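Local atomic coordinates of amino Transferase (Eubacterium rectale, PDB entry 3ELE), a protein that is probably a pyridoxal-5'-phosphate-dependent aminotransferase of class I and II, moving amino groups between amino acids and keto acids. Residues E126-A131 / V149-D154; I130-P135 / F365-W370. One frame throughout, in Å; residues are numbered along the deposited sequence.

Interaction 1: E126-A131 / V149-D154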
ATOM      1  N   GLU A 126       5.157  23.524   2.477  1.00 32.28           N
ATOM      2  CA  GLU A 126       3.793  23.741   1.988  1.00 31.70           C
ATOM      3  C   GLU A 126       3.584  23.143   0.613  1.00 31.12           C
ATOM      4  O   GLU A 126       4.482  23.208  -0.239  1.00 29.33           O
ATOM      5  CB  GLU A 126       3.502  25.232   1.940  1.00 32.07           C
ATOM      6  CG  GLU A 126       3.472  25.898   3.332  1.00 35.93           C
ATOM      7  CD  GLU A 126       3.409  27.440   3.311  1.00 32.19           C
ATOM      8  OE1 GLU A 126       3.410  28.065   2.231  1.00 31.40           O
ATOM      9  OE2 GLU A 126       3.392  28.030   4.408  1.00 37.44           O
ATOM     10  N   PHE A 127       2.410  22.517   0.416  1.00 31.50           N
ATOM     11  CA  PHE A 127       1.964  22.060  -0.893  1.00 32.07           C
ATOM     12  C   PHE A 127       0.675  22.820  -1.203  1.00 32.83           C
ATOM     13  O   PHE A 127      -0.219  22.927  -0.345  1.00 31.92           O
ATOM     14  CB  PHE A 127       1.776  20.542  -0.955  1.00 33.17           C
ATOM     15  CG  PHE A 127       3.062  19.794  -0.847  1.00 36.70           C
ATOM     16  CD1 PHE A 127       3.823  19.510  -1.994  1.00 36.96           C
ATOM     17  CD2 PHE A 127       3.551  19.402   0.405  1.00 35.88           C
ATOM     18  CE1 PHE A 127       5.069  18.823  -1.890  1.00 36.56           C
ATOM     19  CE2 PHE A 127       4.773  18.713   0.518  1.00 34.27           C
ATOM     20  CZ  PHE A 127       5.531  18.407  -0.630  1.00 27.19           C
ATOM     21  N   ILE A 128       0.599  23.356  -2.425  1.00 32.56           N
ATOM     22  CA  ILE A 128      -0.495  24.185  -2.877  1.00 31.12           C
ATOM     23  C   ILE A 128      -1.473  23.354  -3.690  1.00 31.34           C
ATOM     24  O   ILE A 128      -1.063  22.601  -4.585  1.00 30.22           O
ATOM     25  CB  ILE A 128      -0.013  25.368  -3.750  1.00 30.87           C
ATOM     26  CG1 ILE A 128       0.831  26.355  -2.942  1.00 33.40           C
ATOM     27  CG2 ILE A 128      -1.185  26.167  -4.342  1.00 32.03           C
ATOM     28  CD1 ILE A 128       1.346  27.475  -3.798  1.00 32.17           C
ATOM     29  N   THR A 129      -2.755  23.505  -3.370  1.00 31.35           N
ATOM     30  CA  THR A 129      -3.864  22.860  -4.133  1.00 31.44           C
ATOM     31  C   THR A 129      -4.687  24.031  -4.696  1.00 31.79           C
ATOM     32  O   THR A 129      -4.695  25.136  -4.105  1.00 31.35           O
ATOM     33  CB  THR A 129      -4.674  21.883  -3.276  1.00 31.05           C
ATOM     34  OG1 THR A 129      -5.622  21.171  -4.099  1.00 36.16           O
ATOM     35  CG2 THR A 129      -5.421  22.589  -2.155  1.00 29.89           C
ATOM     36  N   ILE A 130      -5.283  23.817  -5.873  1.00 32.34           N
ATOM     37  CA  ILE A 130      -6.090  24.827  -6.567  1.00 32.25           C
ATOM     38  C   ILE A 130      -7.542  24.400  -6.366  1.00 32.56           C
ATOM     39  O   ILE A 130      -7.937  23.327  -6.833  1.00 30.69           O
ATOM     40  CB  ILE A 130      -5.751  24.914  -8.096  1.00 32.76           C
ATOM     41  CG1 ILE A 130      -4.237  25.024  -8.339  1.00 36.55           C
ATOM     42  CG2 ILE A 130      -6.450  26.120  -8.760  1.00 28.36           C
ATOM     43  CD1 ILE A 130      -3.606  26.225  -7.715  1.00 35.50           C
ATOM     44  N   ALA A 131      -8.315  25.225  -5.658  1.00 33.95           N
ATOM     45  CA  ALA A 131      -9.729  24.951  -5.392  1.00 33.68           C
ATOM     46  C   ALA A 131     -10.565  25.063  -6.693  1.00 34.05           C
ATOM     47  O   ALA A 131     -10.190  25.817  -7.576  1.00 35.77           O
ATOM     48  CB  ALA A 131     -10.290  25.885  -4.326  1.00 34.28           C
ATOM     49  N   VAL A 149      -1.963  24.473   1.364  1.00 36.28           N
ATOM     50  CA  VAL A 149      -2.309  25.875   1.095  1.00 36.12           C
ATOM     51  C   VAL A 149      -3.293  25.839  -0.076  1.00 35.88           C
ATOM     52  O   VAL A 149      -2.981  25.275  -1.109  1.00 36.56           O
ATOM     53  CB  VAL A 149      -1.035  26.669   0.762  1.00 35.48           C
ATOM     54  CG1 VAL A 149      -1.350  28.103   0.297  1.00 33.88           C
ATOM     55  CG2 VAL A 149      -0.170  26.695   1.966  1.00 35.12           C
ATOM     56  N   GLU A 150      -4.489  26.396   0.112  1.00 36.53           N
ATOM     57  CA  GLU A 150      -5.531  26.427  -0.911  1.00 36.91           C
ATOM     58  C   GLU A 150      -5.511  27.712  -1.699  1.00 35.95           C
ATOM     59  O   GLU A 150      -5.508  28.782  -1.095  1.00 33.09           O
ATOM     60  CB  GLU A 150      -6.924  26.337  -0.279  1.00 36.83           C
ATOM     61  CG  GLU A 150      -7.171  25.078   0.510  1.00 41.99           C
ATOM     62  CD  GLU A 150      -8.569  24.998   1.124  1.00 40.03           C
ATOM     63  OE1 GLU A 150      -9.455  25.814   0.790  1.00 45.75           O
ATOM     64  OE2 GLU A 150      -8.785  24.061   1.919  1.00 47.52           O
ATOM     65  N   VAL A 151      -5.523  27.601  -3.035  1.00 35.45           N
ATOM     66  CA  VAL A 151      -5.706  28.769  -3.894  1.00 35.31           C
ATOM     67  C   VAL A 151      -7.228  28.882  -4.121  1.00 36.01           C
ATOM     68  O   VAL A 151      -7.863  27.878  -4.529  1.00 37.45           O
ATOM     69  CB  VAL A 151      -4.956  28.683  -5.220  1.00 35.13           C
ATOM     70  CG1 VAL A 151      -5.247  29.933  -6.076  1.00 26.74           C
ATOM     71  CG2 VAL A 151      -3.466  28.541  -4.972  1.00 31.55           C
ATOM     72  N   PRO A 152      -7.840  30.062  -3.811  1.00 36.98           N
ATOM     73  CA  PRO A 152      -9.283  30.253  -4.078  1.00 36.49           C
ATOM     74  C   PRO A 152      -9.674  29.992  -5.539  1.00 35.01           C
ATOM     75  O   PRO A 152      -8.900  30.291  -6.459  1.00 34.40           O
ATOM     76  CB  PRO A 152      -9.530  31.718  -3.709  1.00 36.32           C
ATOM     77  CG  PRO A 152      -8.482  32.033  -2.746  1.00 40.00           C
ATOM     78  CD  PRO A 152      -7.269  31.253  -3.150  1.00 37.05           C
ATOM     79  N   ALA A 153     -10.869  29.448  -5.729  1.00 34.40           N
ATOM     80  CA  ALA A 153     -11.328  29.033  -7.046  1.00 35.41           C
ATOM     81  C   ALA A 153     -11.517  30.169  -8.064  1.00 36.37           C
ATOM     82  O   ALA A 153     -11.853  31.307  -7.706  1.00 36.13           O
ATOM     83  CB  ALA A 153     -12.647  28.216  -6.939  1.00 34.64           C
ATOM     84  N   ASP A 154     -11.227  29.828  -9.321  1.00 35.83           N
ATOM     85  CA  ASP A 154     -11.563  30.637 -10.476  1.00 35.80           C
ATOM     86  C   ASP A 154     -12.961  30.108 -10.786  1.00 36.89           C
ATOM     87  O   ASP A 154     -13.115  29.114 -11.483  1.00 35.95           O
ATOM     88  CB  ASP A 154     -10.609  30.368 -11.642  1.00 35.78           C
ATOM     89  CG  ASP A 154     -11.139  30.851 -12.978  1.00 35.77           C
ATOM     90  OD1 ASP A 154     -11.965  31.787 -13.000  1.00 39.54           O
ATOM     91  OD2 ASP A 154     -10.740  30.268 -14.016  1.00 36.12           O
TER
HETATM   92  O   HOH W   1      -9.589  27.438  -9.746  1.00 23.70           O
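The carbonyl oxygen of Thr129 takes one hydrogen bond, from Val151 N to Thr129 O at 2.8 Å, and a longer CA-H...O contact in which Glu150 CA stands 3.5 Å from Thr129 O. Val149 O likewise has one N-H bond, from Thr129 N at 2.9 Å, and a CA-H...O contact from Ile128 CA. Phe127 O accepts the N-H of Val149, and the ladder ends with Ala131 N, which reaches Val151 O at 2.9 Å. These are the bonds of parallel strands, 126-130 and 147-151, which with helix 136-143 make up a beta-alpha-beta unit of the mixed sheet; strand 147-151 is outermost within the chain. Ile128, Ile130, Val149 and Val151 project from the same face, where Leu165 of helix 162-167 lies on Ile128 and Val151. With CG2 anti to the carbonyl carbon, Val151 sets this methyl against two isoleucines: Ile128 CG2 is 3.4 Å from Val151 CG2, a tight fit, while Ile130 lies side by side with Val151 and brings CD1 to 3.6 Å from Val151 CG2. At the start of the strand the extended side chain of Glu126 runs past Val149 CG2, its OE1 nearest to that methyl, and the same OE1 is hydrogen-bonded to Asn170 ND2. The other face carries Thr129 and Glu150, and Thr129 CG2 rests on Glu150 CG. Past the last rung the direct N-H...O ladder gives way to a water, 2.8 Å from Ala131 O, to which it donates, and 2.9 Å from Asp154 N, which donates to it, while Ala153 CA makes a CA-H...O contact to Ala131 O and the methyls of Ala131 and Ala153 stay in contact.

Interaction 2: I130-P135 / F365-W370. With PLP (pyridoxal-5'-phosphate), chain E.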
ATOM      1  N   ILE A 130      -5.283  23.817  -5.873  1.00 32.34           N
ATOM      2  CA  ILE A 130      -6.090  24.827  -6.567  1.00 32.25           C
ATOM      3  C   ILE A 130      -7.542  24.400  -6.366  1.00 32.56           C
ATOM      4  O   ILE A 130      -7.937  23.327  -6.833  1.00 30.69           O
ATOM      5  CB  ILE A 130      -5.751  24.914  -8.096  1.00 32.76           C
ATOM      6  CG1 ILE A 130      -4.237  25.024  -8.339  1.00 36.55           C
ATOM      7  CG2 ILE A 130      -6.450  26.120  -8.760  1.00 28.36           C
ATOM      8  CD1 ILE A 130      -3.606  26.225  -7.715  1.00 35.50           C
ATOM      9  N   ALA A 131      -8.315  25.225  -5.658  1.00 33.95           N
ATOM     10  CA  ALA A 131      -9.729  24.951  -5.392  1.00 33.68           C
ATOM     11  C   ALA A 131     -10.565  25.063  -6.693  1.00 34.05           C
ATOM     12  O   ALA A 131     -10.190  25.817  -7.576  1.00 35.77           O
ATOM     13  CB  ALA A 131     -10.290  25.885  -4.326  1.00 34.28           C
ATOM     14  N   PRO A 132     -11.644  24.258  -6.847  1.00 34.00           N
ATOM     15  CA  PRO A 132     -12.097  23.238  -5.908  1.00 34.01           C
ATOM     16  C   PRO A 132     -11.199  22.014  -6.009  1.00 34.64           C
ATOM     17  O   PRO A 132     -10.727  21.695  -7.110  1.00 35.20           O
ATOM     18  CB  PRO A 132     -13.505  22.934  -6.380  1.00 34.20           C
ATOM     19  CG  PRO A 132     -13.442  23.150  -7.858  1.00 34.24           C
ATOM     20  CD  PRO A 132     -12.506  24.299  -8.047  1.00 33.57           C
ATOM     21  N   TYR A 133     -10.975  21.333  -4.884  1.00 34.96           N
ATOM     22  CA  TYR A 133     -10.026  20.212  -4.853  1.00 35.49           C
ATOM     23  C   TYR A 133     -10.482  18.985  -4.055  1.00 35.76           C
ATOM     24  O   TYR A 133     -11.379  19.068  -3.219  1.00 36.21           O
ATOM     25  CB  TYR A 133      -8.671  20.725  -4.328  1.00 34.51           C
ATOM     26  CG  TYR A 133      -8.665  21.036  -2.848  1.00 35.54           C
ATOM     27  CD1 TYR A 133      -9.185  22.231  -2.357  1.00 35.81           C
ATOM     28  CD2 TYR A 133      -8.155  20.110  -1.930  1.00 37.74           C
ATOM     29  CE1 TYR A 133      -9.227  22.487  -0.983  1.00 35.21           C
ATOM     30  CE2 TYR A 133      -8.183  20.345  -0.569  1.00 37.52           C
ATOM     31  CZ  TYR A 133      -8.704  21.537  -0.091  1.00 39.46           C
ATOM     32  OH  TYR A 133      -8.689  21.728   1.262  1.00 37.05           O
ATOM     33  N   PHE A 134      -9.836  17.859  -4.356  1.00 36.06           N
ATOM     34  CA  PHE A 134     -10.022  16.566  -3.691  1.00 35.32           C
ATOM     35  C   PHE A 134      -9.536  16.691  -2.225  1.00 36.38           C
ATOM     36  O   PHE A 134      -8.319  16.768  -1.994  1.00 37.98           O
ATOM     37  CB  PHE A 134      -9.213  15.526  -4.472  1.00 36.16           C
ATOM     38  CG  PHE A 134      -9.356  14.109  -3.998  1.00 36.90           C
ATOM     39  CD1 PHE A 134     -10.614  13.532  -3.815  1.00 40.28           C
ATOM     40  CD2 PHE A 134      -8.221  13.299  -3.870  1.00 38.49           C
ATOM     41  CE1 PHE A 134     -10.726  12.188  -3.419  1.00 44.09           C
ATOM     42  CE2 PHE A 134      -8.329  11.956  -3.484  1.00 42.82           C
ATOM     43  CZ  PHE A 134      -9.583  11.406  -3.248  1.00 39.31           C
ATOM     44  N   PRO A 135     -10.467  16.695  -1.235  1.00 36.19           N
ATOM     45  CA  PRO A 135     -10.065  16.957   0.162  1.00 35.11           C
ATOM     46  C   PRO A 135      -9.031  16.025   0.783  1.00 33.50           C
ATOM     47  O   PRO A 135      -8.314  16.448   1.691  1.00 34.46           O
ATOM     48  CB  PRO A 135     -11.391  16.879   0.944  1.00 36.09           C
ATOM     49  CG  PRO A 135     -12.455  17.057  -0.091  1.00 38.21           C
ATOM     50  CD  PRO A 135     -11.925  16.440  -1.320  1.00 35.47           C
ATOM     51  N   PHE A 365     -14.647  20.908  -0.567  1.00 37.26           N
ATOM     52  CA  PHE A 365     -13.730  20.952  -1.717  1.00 37.38           C
ATOM     53  C   PHE A 365     -13.061  22.339  -1.862  1.00 37.17           C
ATOM     54  O   PHE A 365     -12.230  22.528  -2.733  1.00 37.31           O
ATOM     55  CB  PHE A 365     -14.438  20.561  -3.025  1.00 36.69           C
ATOM     56  CG  PHE A 365     -15.043  19.174  -3.013  1.00 38.40           C
ATOM     57  CD1 PHE A 365     -16.329  18.965  -2.530  1.00 37.36           C
ATOM     58  CD2 PHE A 365     -14.352  18.073  -3.531  1.00 36.27           C
ATOM     59  CE1 PHE A 365     -16.898  17.670  -2.515  1.00 41.05           C
ATOM     60  CE2 PHE A 365     -14.906  16.788  -3.520  1.00 38.39           C
ATOM     61  CZ  PHE A 365     -16.192  16.589  -3.007  1.00 35.21           C
ATOM     62  N   GLY A 366     -13.413  23.293  -1.003  1.00 38.04           N
ATOM     63  CA  GLY A 366     -12.895  24.649  -1.033  1.00 39.42           C
ATOM     64  C   GLY A 366     -13.764  25.593  -1.833  1.00 40.61           C
ATOM     65  O   GLY A 366     -13.289  26.658  -2.177  1.00 42.01           O
ATOM     66  N   CYS A 367     -15.033  25.231  -2.085  1.00 40.86           N
ATOM     67  CA  CYS A 367     -15.977  26.048  -2.892  1.00 41.48           C
ATOM     68  C   CYS A 367     -17.403  26.249  -2.342  1.00 40.36           C
ATOM     69  O   CYS A 367     -18.339  25.563  -2.782  1.00 41.09           O
ATOM     70  CB  CYS A 367     -16.037  25.504  -4.330  1.00 42.96           C
ATOM     71  SG  CYS A 367     -15.387  26.601  -5.482  1.00 44.39           S
ATOM     72  N   PRO A 368     -17.580  27.198  -1.389  1.00 39.30           N
ATOM     73  CA  PRO A 368     -18.924  27.525  -0.915  1.00 38.48           C
ATOM     74  C   PRO A 368     -19.819  28.093  -2.041  1.00 36.80           C
ATOM     75  O   PRO A 368     -19.326  28.761  -2.969  1.00 34.54           O
ATOM     76  CB  PRO A 368     -18.680  28.603   0.160  1.00 40.17           C
ATOM     77  CG  PRO A 368     -17.240  28.512   0.517  1.00 38.40           C
ATOM     78  CD  PRO A 368     -16.544  27.988  -0.686  1.00 39.47           C
ATOM     79  N   GLY A 369     -21.116  27.825  -1.932  1.00 35.26           N
ATOM     80  CA  GLY A 369     -22.103  28.251  -2.920  1.00 34.49           C
ATOM     81  C   GLY A 369     -22.325  27.323  -4.103  1.00 34.30           C
ATOM     82  O   GLY A 369     -23.204  27.593  -4.915  1.00 33.10           O
ATOM     83  N   TRP A 370     -21.546  26.239  -4.197  1.00 33.64           N
ATOM     84  CA  TRP A 370     -21.623  25.255  -5.287  1.00 32.32           C
ATOM     85  C   TRP A 370     -21.842  23.871  -4.719  1.00 31.87           C
ATOM     86  O   TRP A 370     -21.757  23.661  -3.509  1.00 32.16           O
ATOM     87  CB  TRP A 370     -20.324  25.260  -6.098  1.00 32.13           C
ATOM     88  CG  TRP A 370     -20.105  26.501  -6.886  1.00 33.26           C
ATOM     89  CD1 TRP A 370     -19.723  27.708  -6.399  1.00 31.13           C
ATOM     90  CD2 TRP A 370     -20.282  26.677  -8.307  1.00 35.03           C
ATOM     91  NE1 TRP A 370     -19.636  28.617  -7.410  1.00 31.04           N
ATOM     92  CE2 TRP A 370     -19.953  28.018  -8.598  1.00 31.47           C
ATOM     93  CE3 TRP A 370     -20.659  25.822  -9.364  1.00 33.29           C
ATOM     94  CZ2 TRP A 370     -20.000  28.552  -9.911  1.00 31.50           C
ATOM     95  CZ3 TRP A 370     -20.709  26.340 -10.676  1.00 32.45           C
ATOM     96  CH2 TRP A 370     -20.370  27.700 -10.935  1.00 33.91           C
TER
HETATM   97  N1  PLP E 500      -7.225  11.697  -7.235  1.00 37.68           N
HETATM   98  C2  PLP E 500      -8.527  12.139  -7.483  1.00 36.80           C
HETATM   99  C2A PLP E 500      -8.746  13.550  -7.926  1.00 37.04           C
HETATM  100  C3  PLP E 500      -9.617  11.255  -7.345  1.00 38.88           C
HETATM  101  O3  PLP E 500     -10.899  11.677  -7.604  1.00 31.83           O
HETATM  102  C4  PLP E 500      -9.406   9.924  -6.915  1.00 45.59           C
HETATM  103  C4A PLP E 500     -10.623   9.199  -6.369  1.00 49.92           C
HETATM  104  O4A PLP E 500     -10.938   9.330  -5.186  1.00 55.32           O
HETATM  105  C5  PLP E 500      -8.065   9.497  -6.670  1.00 44.80           C
HETATM  106  C6  PLP E 500      -6.981  10.395  -6.830  1.00 35.02           C
HETATM  107  C5A PLP E 500      -7.724   8.106  -6.176  1.00 40.76           C
HETATM  108  O4P PLP E 500      -7.465   7.196  -7.198  1.00 41.95           O
HETATM  109  P   PLP E 500      -6.955   5.728  -6.771  1.00 42.04           P
HETATM  110  O1P PLP E 500      -5.993   5.206  -7.801  1.00 36.27           O
HETATM  111  O2P PLP E 500      -8.124   4.786  -6.765  1.00 39.54           O
HETATM  112  O3P PLP E 500      -6.302   5.727  -5.428  1.00 30.73           O
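Tyr133 N gives the hydrogen bond across this contact, to a lone pair of Phe365 O at 2.8 Å and in the carbonyl plane. The same oxygen, Phe365 O, also meets Pro132 CA at 3.3 Å through a CA-H...O contact and lies 3.1 Å from Tyr133 CD1. Phe365 CA returns a similar CA-H...O contact to Tyr133 O. Apolar packing flanks these polar contacts. Pro135 sets CG over one face of the Phe365 ring, toward the rim, with Pro135 CD 3.7 Å from Phe365 CD2; Pro132, which follows a cis peptide bond, touches the CB atoms of Phe365 and Cys367 with its own CB. A side chain at Gly366 would run into Tyr133 CE1 and Ala131 CB, and the backbone angles there also call for glycine. The loop after strand 126-130 thus meets the loop leading into strand 370-374. Phe134 has CG anti to the backbone N (chi1 -176°); PLP C3 lies over the centre of its ring, 4.0 Å above the plane. An alanine here would probably leave the pyridine ring without its cover on that side and more able to shift. An aromatic ring stacked on PLP is typical of the cofactor site of class I and II aminotransferases.

How the interactions relate
Both contacts share the stretch that leaves strand 126-130, Ile130 and Ala131. Interaction 1 is partly buried, lies at the edge of the large sheet and is built from regular backbone bonds with aliphatic side chains; interaction 2 is buried, joins two loops far apart in sequence and relies on a single backbone bond with proline and aromatic packing beside the cofactor. The centres of interaction 1 and interaction 2 are about 9 Å apart, and the two touch directly. Glu150 OE2 and Tyr133 OH make a probable hydrogen bond whose modelled length is doubtfully short, and Ala153 CB packs 3.5 Å from Cys367 SG, so the loop after the edge strand also meets 365-370.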